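PDB 4TLV: ADP-ribosylating toxin CARDS from Mycoplasma pneumoniae, which transfers ADP-ribose from NAD+ to multiple target proteins as a mono-ADP-ribosylating toxin, the bacterium's main virulence factor, and causes vacuolization of mammalian cells. Local coordinates for residues H24-L29 and G139-A144; Y48-S53 and W135-P140; H88-R93 and Q191-P196. One frame throughout, in Å; residues are numbered along the deposited sequence.

Contact 1 (H24-L29 and G139-A144); sequences HGFSTL and GPIAAA
Phe26 and Ile141 pair backbone to backbone in a single antiparallel beta bridge of the hydrogen-bonded type, set between two loops whose end-to-end directions differ by 165°. Phe26 N donates to Ile141 O at 2.8 Å, and Ile141 N returns the bond to Phe26 O at 3.0 Å. Gly25, the residue at which the chain leaves helix 18-24 with positive phi, brings its CA to 3.2 Å from Ile141 O in a CA-H...O contact, so this carbonyl is approached by both Phe26 N and Gly25 CA. Having no side chain, Gly25 lets this CA pack directly on Ile141 O and on the backbone of Ala142 and Ala143. A water lies within hydrogen-bonding reach of both His24 O and Ile141 O at this corner.

Among the side chains, Phe26 and Ile141 lie side by side and point the same way. Ile141 CB sits at the edge of the ring, near its plane, 4.1 Å from Phe26 CD2. Tyr81 meets the ring edge-to-face, while Ile50 and Ile83 pack against both side chains, joining the bridge to strands 49-53 and 76-84 of the mART domain. Ala143 CB rests 3.6 Å from Gly25 N. At the other end, Thr28 OG1 stands between its backbone N and carbonyl carbon (chi1 68°) and bonds to Gly30 O, whereas its methyl carbon CG2 touches Gly139 C at 3.6 Å.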
loop_
_atom_site.group_PDB
_atom_site.type_symbol
_atom_site.label_atom_id
_atom_site.label_comp_id
_atom_site.label_asym_id
_atom_site.label_seq_id
_atom_site.Cartn_x
_atom_site.Cartn_y
_atom_site.Cartn_z
ATOM N N HIS A 24 -5.895 9.580 28.953
ATOM C CA HIS A 24 -7.104 10.105 28.322
ATOM C C HIS A 24 -7.471 9.524 26.956
ATOM O O HIS A 24 -8.543 9.830 26.448
ATOM C CB HIS A 24 -7.002 11.621 28.175
ATOM C CG HIS A 24 -6.838 12.332 29.478
ATOM N ND1 HIS A 24 -7.868 12.471 30.381
ATOM C CD2 HIS A 24 -5.762 12.936 30.035
ATOM C CE1 HIS A 24 -7.434 13.131 31.442
ATOM N NE2 HIS A 24 -6.160 13.426 31.255
ATOM N N GLY A 25 -6.593 8.726 26.354
ATOM C CA GLY A 25 -6.830 8.259 24.993
ATOM C C GLY A 25 -6.709 9.393 23.982
ATOM O O GLY A 25 -5.996 10.370 24.219
ATOM N N PHE A 26 -7.395 9.267 22.845
ATOM C CA PHE A 26 -7.368 10.307 21.821
ATOM C C PHE A 26 -8.760 10.895 21.616
ATOM O O PHE A 26 -9.741 10.170 21.545
ATOM C CB PHE A 26 -6.873 9.733 20.486
ATOM C CG PHE A 26 -5.453 9.244 20.520
ATOM C CD1 PHE A 26 -4.397 10.129 20.307
ATOM C CD2 PHE A 26 -5.174 7.910 20.772
ATOM C CE1 PHE A 26 -3.093 9.689 20.346
ATOM C CE2 PHE A 26 -3.856 7.451 20.809
ATOM C CZ PHE A 26 -2.816 8.343 20.587
ATOM N N SER A 27 -8.840 12.210 21.502
ATOM C CA SER A 27 -10.127 12.877 21.305
ATOM C C SER A 27 -10.291 13.283 19.853
ATOM O O SER A 27 -9.302 13.416 19.136
ATOM C CB SER A 27 -10.214 14.125 22.197
ATOM O OG SER A 27 -10.279 13.747 23.565
ATOM N N THR A 28 -11.531 13.493 19.414
ATOM C CA THR A 28 -11.778 13.863 18.022
ATOM C C THR A 28 -11.572 15.363 17.808
ATOM O O THR A 28 -11.604 16.145 18.757
ATOM C CB THR A 28 -13.227 13.534 17.610
ATOM O OG1 THR A 28 -14.120 14.404 18.314
ATOM C CG2 THR A 28 -13.577 12.068 17.943
ATOM N N LEU A 29 -11.391 15.761 16.555
ATOM C CA LEU A 29 -11.361 17.168 16.184
ATOM C C LEU A 29 -12.735 17.821 16.368
ATOM O O LEU A 29 -12.841 18.949 16.858
ATOM C CB LEU A 29 -10.923 17.319 14.716
ATOM C CG LEU A 29 -9.489 16.888 14.391
ATOM C CD1 LEU A 29 -9.319 16.649 12.889
ATOM C CD2 LEU A 29 -8.497 17.926 14.909
ATOM N N GLY A 139 -15.126 8.026 16.142
ATOM C CA GLY A 139 -15.122 8.675 17.446
ATOM C C GLY A 139 -13.877 8.478 18.294
ATOM O O GLY A 139 -12.863 7.942 17.829
ATOM N N PRO A 140 -13.946 8.908 19.558
ATOM C CA PRO A 140 -12.811 8.912 20.483
ATOM C C PRO A 140 -12.209 7.529 20.724
ATOM O O PRO A 140 -12.904 6.512 20.665
ATOM C CB PRO A 140 -13.430 9.411 21.806
ATOM C CG PRO A 140 -14.661 10.133 21.400
ATOM C CD PRO A 140 -15.176 9.410 20.196
ATOM N N ILE A 141 -10.919 7.509 21.029
ATOM C CA ILE A 141 -10.237 6.271 21.375
ATOM C C ILE A 141 -9.949 6.300 22.864
ATOM O O ILE A 141 -9.306 7.227 23.337
ATOM C CB ILE A 141 -8.902 6.121 20.607
ATOM C CG1 ILE A 141 -9.163 6.070 19.098
ATOM C CG2 ILE A 141 -8.166 4.841 21.060
ATOM C CD1 ILE A 141 -7.881 6.005 18.262
ATOM N N ALA A 142 -10.438 5.296 23.590
ATOM C CA ALA A 142 -10.255 5.223 25.038
ATOM C C ALA A 142 -8.808 4.937 25.429
ATOM O O ALA A 142 -8.087 4.257 24.703
ATOM C CB ALA A 142 -11.153 4.160 25.616
ATOM N N ALA A 143 -8.398 5.425 26.604
ATOM C CA ALA A 143 -7.052 5.142 27.104
ATOM C C ALA A 143 -6.778 3.638 27.167
ATOM O O ALA A 143 -5.654 3.183 26.927
ATOM C CB ALA A 143 -6.856 5.778 28.486
ATOM N N ALA A 144 -7.810 2.868 27.503
ATOM C CA ALA A 144 -7.681 1.419 27.634
ATOM C C ALA A 144 -7.247 0.682 26.357
ATOM O O ALA A 144 -6.751 -0.442 26.449
ATOM C CB ALA A 144 -8.977 0.808 28.197
HETATM O O HOH W 1 -10.576 9.713 24.674
#

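Contact 2 (Y48-S53 and W135-P140); sequences YFISTS and WFTDGP
Thr52 grips Trp135 O twice: its backbone N donates at 2.9 Å and its hydroxyl OG1 at 2.7 Å. OG1 reaches it by lying between the Thr52 backbone N and carbonyl carbon (chi1 69°). Trp135 N returns a bond to Thr52 O; two residues along, at the next hydrogen-bonded pair, Ile50 and Thr137 exchange backbone bonds. Thr137 OG1 sits 3.2 Å from Ile50 CB and donates to Gly139 O at 2.7 Å, tying its strand end to the following turn. Ile50, Thr52, Trp135 and Thr137 point to one face of the sheet, Phe49, Ser51, Phe136 and Asp138 to the opposite one. Phe136 CE2 stands 3.7 Å above the Phe49 ring plane, over its centre, yet the planes are inclined by 49°, an oblique pair. Asp138 OD1 lies in plane at the edges of both the Phe49 and Tyr48 rings, 3.3 Å from Tyr48 CD2. Gly139 CA, with no side chain to hold it off, makes a CH-pi contact over the Tyr48 face, 3.6 Å from the centroid.

In the second shell, Arg33 and Trp197 NE1 hold Asp138 OD2, and the Trp197 ring meets Phe49 and Phe136 edge-to-face. Ser51, Thr52 and Ser53 are consistent with the Ser-Thr-Ser motif of pertussis-like ADP-ribosyltransferases. Strand 134-138 lies between 49-53 and 89-91 in a three-stranded sheet; strand 9-14 packs on Ile50, Thr52 and Trp135, and helix 56-60 on Ser53.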
loop_
_atom_site.group_PDB
_atom_site.type_symbol
_atom_site.label_atom_id
_atom_site.label_comp_id
_atom_site.label_asym_id
_atom_site.label_seq_id
_atom_site.Cartn_x
_atom_site.Cartn_y
_atom_site.Cartn_z
ATOM N N TYR A 48 -15.108 13.732 13.077
ATOM C CA TYR A 48 -15.365 12.857 14.213
ATOM C C TYR A 48 -14.438 11.654 14.143
ATOM O O TYR A 48 -14.357 10.897 15.076
ATOM C CB TYR A 48 -16.804 12.341 14.134
ATOM C CG TYR A 48 -17.280 11.575 15.347
ATOM C CD1 TYR A 48 -17.408 12.207 16.586
ATOM C CD2 TYR A 48 -17.662 10.239 15.245
ATOM C CE1 TYR A 48 -17.861 11.524 17.689
ATOM C CE2 TYR A 48 -18.129 9.542 16.347
ATOM C CZ TYR A 48 -18.221 10.187 17.570
ATOM O OH TYR A 48 -18.676 9.489 18.667
ATOM N N PHE A 49 -13.750 11.484 13.013
ATOM C CA PHE A 49 -12.929 10.303 12.806
ATOM C C PHE A 49 -11.493 10.567 13.249
ATOM O O PHE A 49 -10.947 11.628 12.953
ATOM C CB PHE A 49 -12.928 9.921 11.325
ATOM C CG PHE A 49 -14.300 9.605 10.771
ATOM C CD1 PHE A 49 -15.265 9.001 11.573
ATOM C CD2 PHE A 49 -14.621 9.902 9.448
ATOM C CE1 PHE A 49 -16.532 8.696 11.075
ATOM C CE2 PHE A 49 -15.884 9.592 8.937
ATOM C CZ PHE A 49 -16.849 8.987 9.771
ATOM N N ILE A 50 -10.880 9.596 13.930
ATOM C CA ILE A 50 -9.461 9.712 14.311
ATOM C C ILE A 50 -8.609 8.748 13.483
ATOM O O ILE A 50 -8.924 7.568 13.383
ATOM C CB ILE A 50 -9.249 9.416 15.796
ATOM C CG1 ILE A 50 -10.012 10.429 16.657
ATOM C CG2 ILE A 50 -7.760 9.468 16.161
ATOM C CD1 ILE A 50 -9.964 10.088 18.150
ATOM N N SER A 51 -7.521 9.250 12.902
ATOM C CA SER A 51 -6.698 8.429 12.008
ATOM C C SER A 51 -5.633 7.608 12.725
ATOM O O SER A 51 -5.006 8.063 13.686
ATOM C CB SER A 51 -6.021 9.303 10.947
ATOM O OG SER A 51 -5.235 10.299 11.598
ATOM N N THR A 52 -5.446 6.388 12.236
ATOM C CA THR A 52 -4.364 5.516 12.664
ATOM C C THR A 52 -3.923 4.750 11.421
ATOM O O THR A 52 -4.574 4.796 10.378
ATOM C CB THR A 52 -4.828 4.462 13.711
ATOM O OG1 THR A 52 -5.703 3.515 13.071
ATOM C CG2 THR A 52 -5.549 5.114 14.905
ATOM N N SER A 53 -2.821 4.028 11.534
ATOM C CA SER A 53 -2.282 3.294 10.399
ATOM C C SER A 53 -2.068 1.817 10.772
ATOM O O SER A 53 -1.811 1.489 11.925
ATOM C CB SER A 53 -0.965 3.935 9.950
ATOM O OG SER A 53 -0.369 3.168 8.920
ATOM N N TRP A 135 -6.654 3.221 9.150
ATOM C CA TRP A 135 -7.859 2.736 9.820
ATOM C C TRP A 135 -8.322 3.943 10.622
ATOM O O TRP A 135 -7.533 4.538 11.364
ATOM C CB TRP A 135 -7.516 1.572 10.755
ATOM C CG TRP A 135 -7.272 0.286 10.024
ATOM C CD1 TRP A 135 -6.141 -0.079 9.366
ATOM C CD2 TRP A 135 -8.201 -0.798 9.871
ATOM N NE1 TRP A 135 -6.300 -1.331 8.809
ATOM C CE2 TRP A 135 -7.555 -1.791 9.113
ATOM C CE3 TRP A 135 -9.516 -1.024 10.317
ATOM C CZ2 TRP A 135 -8.173 -3.001 8.784
ATOM C CZ3 TRP A 135 -10.131 -2.209 9.980
ATOM C CH2 TRP A 135 -9.453 -3.195 9.219
ATOM N N PHE A 136 -9.566 4.357 10.431
ATOM C CA PHE A 136 -10.073 5.486 11.191
ATOM C C PHE A 136 -11.027 4.980 12.253
ATOM O O PHE A 136 -11.670 3.941 12.069
ATOM C CB PHE A 136 -10.733 6.537 10.286
ATOM C CG PHE A 136 -11.980 6.060 9.570
ATOM C CD1 PHE A 136 -11.887 5.386 8.354
ATOM C CD2 PHE A 136 -13.244 6.325 10.091
ATOM C CE1 PHE A 136 -13.023 4.963 7.678
ATOM C CE2 PHE A 136 -14.391 5.902 9.408
ATOM C CZ PHE A 136 -14.270 5.226 8.197
ATOM N N THR A 137 -11.107 5.697 13.373
ATOM C CA THR A 137 -12.049 5.314 14.420
ATOM C C THR A 137 -13.268 6.208 14.301
ATOM O O THR A 137 -13.161 7.386 13.926
ATOM C CB THR A 137 -11.452 5.434 15.824
ATOM O OG1 THR A 137 -11.145 6.806 16.087
ATOM C CG2 THR A 137 -10.170 4.602 15.928
ATOM N N ASP A 138 -14.427 5.626 14.578
ATOM C CA ASP A 138 -15.682 6.353 14.504
ATOM C C ASP A 138 -15.824 6.922 15.904
ATOM O O ASP A 138 -16.484 6.337 16.772
ATOM C CB ASP A 138 -16.812 5.378 14.158
ATOM C CG ASP A 138 -18.108 6.073 13.784
ATOM O OD1 ASP A 138 -18.183 7.325 13.875
ATOM O OD2 ASP A 138 -19.055 5.357 13.392
ATOM N N GLY A 139 -15.126 8.026 16.142
ATOM C CA GLY A 139 -15.122 8.675 17.446
ATOM C C GLY A 139 -13.877 8.478 18.294
ATOM O O GLY A 139 -12.863 7.942 17.829
ATOM N N PRO A 140 -13.946 8.908 19.558
ATOM C CA PRO A 140 -12.811 8.912 20.483
ATOM C C PRO A 140 -12.209 7.529 20.724
ATOM O O PRO A 140 -12.904 6.512 20.665
ATOM C CB PRO A 140 -13.430 9.411 21.806
ATOM C CG PRO A 140 -14.661 10.133 21.400
ATOM C CD PRO A 140 -15.176 9.410 20.196
#

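Contact 3 (H88-R93 and Q191-P196); sequences HFYNAR and QANDQP. With ACT (acetate ion), chain N.
The Tyr90 ring and the Asn193 amide lie side by side and point the same way, their planes only 25° apart. Asn193 CB makes an off-centre CH-pi contact, 4.3 Å from the Tyr90 ring centroid and 28° off its normal. Asn193 ND2 comes within 3.5 Å of Tyr90 CE2 at an oblique angle, and its own hydrogen bond goes to Gln87 O. At the ring edge, near the plane, Gln195 O lies 3.6 Å from Tyr90 CD2; Trp197 adds an edge-to-face contact with the same ring. The amide is held from its other end as well: Asn193 OD1 accepts from Gln195 N at 3.0 Å, closing an Asx turn. Chi1 of -156° puts Asn193 CG anti to the backbone N, against Tyr90 CE2.

Strand 89-91 is an outer strand of the three-stranded antiparallel sheet of the mART domain, paired on one side with strand 134-138. The segment 191-196, which forms no regular strand, meets it through one direct backbone bond, Asn193 N to Phe89 O at 3.0 Å. Beside that bond the CB atoms of Phe89 and Ala192 touch. A water extends the link: it accepts from Asn91 N at 2.8 Å and donates to Asn193 O and Gln195 O, so three backbone groups fix its position.

Where the strand passes into helix 92-104, Asn91 takes the N-cap position, with OD1 accepting from Ala94 N. Arg93, salt-bridged to Glu97 and bonded through NE to Phe591 O, holds an acetate, probably from the crystallisation liquor: NH2 (2.8 Å) and NH1 (3.1 Å) both donate to the same acetate O.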
loop_
_atom_site.group_PDB
_atom_site.type_symbol
_atom_site.label_atom_id
_atom_site.label_comp_id
_atom_site.label_asym_id
_atom_site.label_seq_id
_atom_site.Cartn_x
_atom_site.Cartn_y
_atom_site.Cartn_z
ATOM N N HIS A 88 -15.004 -0.309 16.546
ATOM C CA HIS A 88 -15.194 1.043 16.018
ATOM C C HIS A 88 -14.017 1.565 15.171
ATOM O O HIS A 88 -13.964 2.745 14.835
ATOM C CB HIS A 88 -15.722 2.047 17.074
ATOM C CG HIS A 88 -14.670 2.735 17.895
ATOM N ND1 HIS A 88 -13.832 2.063 18.758
ATOM C CD2 HIS A 88 -14.407 4.056 18.072
ATOM C CE1 HIS A 88 -13.061 2.934 19.393
ATOM N NE2 HIS A 88 -13.391 4.151 18.992
ATOM N N PHE A 89 -13.106 0.659 14.813
ATOM C CA PHE A 89 -12.014 0.950 13.879
ATOM C C PHE A 89 -12.347 0.378 12.489
ATOM O O PHE A 89 -12.615 -0.811 12.361
ATOM C CB PHE A 89 -10.715 0.285 14.341
ATOM C CG PHE A 89 -10.103 0.873 15.584
ATOM C CD1 PHE A 89 -10.783 0.853 16.801
ATOM C CD2 PHE A 89 -8.804 1.365 15.549
ATOM C CE1 PHE A 89 -10.186 1.355 17.958
ATOM C CE2 PHE A 89 -8.198 1.878 16.699
ATOM C CZ PHE A 89 -8.884 1.864 17.900
ATOM N N TYR A 90 -12.275 1.218 11.458
ATOM C CA TYR A 90 -12.665 0.857 10.098
ATOM C C TYR A 90 -11.572 1.162 9.098
ATOM O O TYR A 90 -10.902 2.180 9.204
ATOM C CB TYR A 90 -13.881 1.694 9.682
ATOM C CG TYR A 90 -15.072 1.421 10.559
ATOM C CD1 TYR A 90 -15.253 2.117 11.749
ATOM C CD2 TYR A 90 -16.002 0.444 10.209
ATOM C CE1 TYR A 90 -16.345 1.840 12.592
ATOM C CE2 TYR A 90 -17.094 0.166 11.033
ATOM C CZ TYR A 90 -17.261 0.871 12.211
ATOM O OH TYR A 90 -18.350 0.601 13.011
ATOM N N ASN A 91 -11.438 0.315 8.088
ATOM C CA ASN A 91 -10.428 0.556 7.048
ATOM C C ASN A 91 -10.867 1.589 5.993
ATOM O O ASN A 91 -11.923 1.440 5.360
ATOM C CB ASN A 91 -10.038 -0.758 6.361
ATOM C CG ASN A 91 -8.900 -0.563 5.373
ATOM O OD1 ASN A 91 -9.134 -0.385 4.196
ATOM N ND2 ASN A 91 -7.657 -0.550 5.874
ATOM N N ALA A 92 -10.055 2.629 5.796
ATOM C CA ALA A 92 -10.428 3.693 4.864
ATOM C C ALA A 92 -10.538 3.163 3.436
ATOM O O ALA A 92 -11.532 3.430 2.737
ATOM C CB ALA A 92 -9.437 4.882 4.946
ATOM N N ARG A 93 -9.537 2.407 2.981
ATOM C CA ARG A 93 -9.591 1.910 1.592
ATOM C C ARG A 93 -10.819 1.012 1.316
ATOM O O ARG A 93 -11.515 1.204 0.316
ATOM C CB ARG A 93 -8.286 1.196 1.177
ATOM C CG ARG A 93 -7.174 2.175 0.698
ATOM C CD ARG A 93 -7.137 2.306 -0.846
ATOM N NE ARG A 93 -6.730 1.032 -1.417
ATOM C CZ ARG A 93 -7.507 0.224 -2.130
ATOM N NH1 ARG A 93 -8.748 0.579 -2.439
ATOM N NH2 ARG A 93 -7.026 -0.945 -2.541
ATOM N N GLN A 191 -10.648 -7.130 17.722
ATOM C CA GLN A 191 -10.060 -6.926 16.407
ATOM C C GLN A 191 -10.772 -5.764 15.715
ATOM O O GLN A 191 -11.897 -5.433 16.069
ATOM C CB GLN A 191 -10.212 -8.182 15.558
ATOM C CG GLN A 191 -11.669 -8.508 15.255
ATOM C CD GLN A 191 -11.828 -9.590 14.203
ATOM O OE1 GLN A 191 -11.120 -10.698 14.385
ATOM N NE2 GLN A 191 -12.578 -9.427 13.228
ATOM N N ALA A 192 -10.114 -5.147 14.739
ATOM C CA ALA A 192 -10.732 -4.056 13.994
ATOM C C ALA A 192 -11.984 -4.577 13.294
ATOM O O ALA A 192 -12.087 -5.764 13.012
ATOM C CB ALA A 192 -9.756 -3.476 12.981
ATOM N N ASN A 193 -12.932 -3.689 13.015
ATOM C CA ASN A 193 -14.119 -4.085 12.271
ATOM C C ASN A 193 -13.743 -4.572 10.859
ATOM O O ASN A 193 -13.008 -3.889 10.146
ATOM C CB ASN A 193 -15.088 -2.902 12.168
ATOM C CG ASN A 193 -16.520 -3.361 11.951
ATOM O OD1 ASN A 193 -16.774 -4.218 11.108
ATOM N ND2 ASN A 193 -17.446 -2.841 12.753
ATOM N N ASP A 194 -14.230 -5.743 10.445
ATOM C CA ASP A 194 -13.888 -6.224 9.091
ATOM C C ASP A 194 -14.853 -5.746 8.014
ATOM O O ASP A 194 -14.727 -6.130 6.850
ATOM C CB ASP A 194 -13.705 -7.760 9.021
ATOM C CG ASP A 194 -14.981 -8.543 9.347
ATOM O OD1 ASP A 194 -16.047 -7.935 9.579
ATOM O OD2 ASP A 194 -14.909 -9.797 9.373
ATOM N N GLN A 195 -15.806 -4.908 8.405
ATOM C CA GLN A 195 -16.788 -4.368 7.461
ATOM C C GLN A 195 -16.450 -2.960 7.000
ATOM O O GLN A 195 -15.809 -2.201 7.721
ATOM C CB GLN A 195 -18.168 -4.320 8.109
ATOM C CG GLN A 195 -18.500 -5.502 8.968
ATOM C CD GLN A 195 -19.416 -6.437 8.275
ATOM O OE1 GLN A 195 -20.630 -6.380 8.465
ATOM N NE2 GLN A 195 -18.853 -7.328 7.471
ATOM N N PRO A 196 -16.914 -2.595 5.798
ATOM C CA PRO A 196 -16.794 -1.208 5.336
ATOM C C PRO A 196 -17.685 -0.328 6.190
ATOM O O PRO A 196 -18.775 -0.748 6.628
ATOM C CB PRO A 196 -17.341 -1.235 3.903
ATOM C CG PRO A 196 -17.908 -2.577 3.682
ATOM C CD PRO A 196 -17.631 -3.467 4.851
HETATM C C ACT N . -9.457 -2.835 -4.961
HETATM O O ACT N . -9.124 -2.082 -4.021
HETATM O OXT ACT N . -10.652 -2.764 -5.347
HETATM C CH3 ACT N . -8.465 -3.775 -5.575
HETATM O O HOH W 2 -13.123 -1.960 8.086
#

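All three contacts lie in the mART domain. Contacts 1 and 2 have centres about 9 Å apart and share Gly139 and Pro140, where strand 134-138 runs out into the loop leading to strand 146-156; contacts 2 and 3 are about 10 Å apart, 1 and 3 about 17 Å. Along the chain the first segments come in the order 24-29, 48-53, 88-93, followed by 135-140, 139-144 and 191-196. Strand 134-138 joins contacts 2 and 3, its Phe136 N reaching Tyr90 O at 2.8 Å, and Pro140 O probably bonds to His88 NE2. Strands 49-53, 134-138 and 89-91 form one small sheet, and loop segments 24-29, 139-144 and 191-196 pack beside it or continue from it.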